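PDB 3EYT: thioredoxin domain-containing protein from Silicibacter pomeroyi, which is of unknown function but belongs to the thioredoxin-like AhpC/TSA family and may act as an oxidoreductase, with a possible antioxidant role. Local coordinates for residues 11-15 / 80-84. Numbering follows the deposited sequence.
Sequences IQQWF and PISLK
Residues 13-15 are extended and 80-84 form the first turn of helix 80-89, with Lys84 N hydrogen-bonded to Pro80 O at 2.9 Å. The chain turns a corner at Gln12, whose phi/psi is -92/-40. Strand 13-15 and helix 80-84 run nearly parallel, at 15° (signed crossing -15°), and their axes approach to 10.5 Å. Gln13 CA lies 8.6 Å from Pro80 CA, and Phe15 CA lies 7.4 Å from Lys84 CA. Strand alternation points Gln13 and Phe15 toward the helix and leaves Trp14 out of its reach.

Phe15 (m, chi2 -83°) is the largest single contributor to the contact. Its ring sits obliquely among Pro80, Leu83 and Lys84. Phe15 CZ is 3.6 Å from Pro80 O and 4.0 Å from Pro80 CB. Phe15 CE2 meets Leu83 CD2 at 3.7 Å, and Phe15 CE1 meets Lys84 CG at 3.7 Å. Lys84 packs by its aliphatic stem while its end leads away. Gln13 (p, t) reaches the proline ring, with NE2 3.4 Å from Pro80 CG.

This is helix-on-sheet packing at the edge of a thioredoxin-like fold. Strand 11-15 is one of the sheet's two outermost strands within the chain and pairs with strand 96-99, where Val98 touches both Phe15 and Leu83. Gln12 packs on Pro80 of a third subunit, another copy of the protein. The contact between the segments is mainly apolar, so side-chain fit, rather than directed polar bonding, joins helix to strand.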
# COMPACT_ATOMS: atom_id res chain seq x y z
N ILE C 11 -0.33 -9.11 -15.57
CA ILE C 11 0.64 -8.72 -14.57
C ILE C 11 0.75 -7.21 -14.56
O ILE C 11 0.66 -6.57 -15.61
CB ILE C 11 2.06 -9.29 -14.95
CG1 ILE C 11 2.03 -10.82 -15.05
CG2 ILE C 11 3.13 -8.83 -13.96
CD1 ILE C 11 1.44 -11.50 -13.79
N GLN C 12 0.91 -6.65 -13.36
CA GLN C 12 1.04 -5.20 -13.16
C GLN C 12 2.53 -4.78 -13.18
O GLN C 12 2.90 -3.71 -13.74
CB GLN C 12 0.41 -4.85 -11.82
CG GLN C 12 0.44 -3.37 -11.48
CD GLN C 12 0.96 -3.17 -10.07
OE1 GLN C 12 0.21 -3.22 -9.07
NE2 GLN C 12 2.25 -2.99 -9.98
N GLN C 13 3.37 -5.61 -12.56
CA GLN C 13 4.80 -5.43 -12.63
C GLN C 13 5.54 -6.72 -12.28
O GLN C 13 4.98 -7.60 -11.64
CB GLN C 13 5.22 -4.32 -11.68
CG GLN C 13 5.03 -4.62 -10.23
CD GLN C 13 5.51 -3.44 -9.41
OE1 GLN C 13 6.70 -3.30 -9.20
NE2 GLN C 13 4.60 -2.56 -9.01
N TRP C 14 6.80 -6.79 -12.66
CA TRP C 14 7.65 -7.96 -12.47
C TRP C 14 8.82 -7.61 -11.56
O TRP C 14 9.36 -6.51 -11.64
CB TRP C 14 8.22 -8.39 -13.84
CG TRP C 14 7.26 -9.23 -14.63
CD1 TRP C 14 6.46 -8.82 -15.67
CD2 TRP C 14 6.96 -10.63 -14.43
NE1 TRP C 14 5.72 -9.89 -16.15
CE2 TRP C 14 6.00 -11.00 -15.41
CE3 TRP C 14 7.45 -11.62 -13.56
CZ2 TRP C 14 5.49 -12.30 -15.51
CZ3 TRP C 14 6.94 -12.93 -13.66
CH2 TRP C 14 5.97 -13.24 -14.64
N PHE C 15 9.18 -8.53 -10.67
CA PHE C 15 10.43 -8.46 -9.91
C PHE C 15 11.37 -9.56 -10.41
O PHE C 15 10.91 -10.62 -10.83
CB PHE C 15 10.17 -8.61 -8.40
CG PHE C 15 9.47 -7.42 -7.78
CD1 PHE C 15 10.19 -6.30 -7.38
CD2 PHE C 15 8.09 -7.44 -7.58
CE1 PHE C 15 9.52 -5.18 -6.82
CE2 PHE C 15 7.43 -6.36 -7.00
CZ PHE C 15 8.15 -5.22 -6.62
N PRO C 80 3.49 -3.71 -3.61
CA PRO C 80 4.80 -4.03 -4.16
C PRO C 80 6.01 -3.58 -3.32
O PRO C 80 7.05 -4.27 -3.36
CB PRO C 80 4.79 -3.33 -5.54
CG PRO C 80 3.32 -3.49 -5.99
CD PRO C 80 2.56 -3.19 -4.67
N ILE C 81 5.90 -2.47 -2.58
CA ILE C 81 7.07 -2.05 -1.75
C ILE C 81 7.31 -3.13 -0.68
O ILE C 81 8.45 -3.47 -0.36
CB ILE C 81 6.90 -0.64 -1.13
CG1 ILE C 81 8.16 -0.21 -0.39
CG2 ILE C 81 5.71 -0.57 -0.17
CD1 ILE C 81 8.09 1.20 0.12
N SER C 82 6.22 -3.69 -0.16
CA SER C 82 6.34 -4.79 0.81
C SER C 82 6.86 -6.08 0.22
O SER C 82 7.67 -6.78 0.84
CB SER C 82 5.01 -5.01 1.53
OG SER C 82 4.78 -3.96 2.46
N LEU C 83 6.36 -6.42 -0.97
CA LEU C 83 6.80 -7.59 -1.71
C LEU C 83 8.27 -7.56 -2.05
O LEU C 83 8.94 -8.57 -1.92
CB LEU C 83 6.01 -7.75 -3.03
CG LEU C 83 6.39 -8.99 -3.86
CD1 LEU C 83 6.13 -10.27 -3.06
CD2 LEU C 83 5.65 -9.02 -5.19
N LYS C 84 8.77 -6.40 -2.51
CA LYS C 84 10.20 -6.23 -2.82
C LYS C 84 11.08 -6.62 -1.61
O LYS C 84 12.06 -7.37 -1.76
CB LYS C 84 10.48 -4.77 -3.24
CG LYS C 84 11.81 -4.61 -3.97
CD LYS C 84 12.02 -3.16 -4.36
CE LYS C 84 13.18 -3.06 -5.30
NZ LYS C 84 14.05 -1.97 -4.82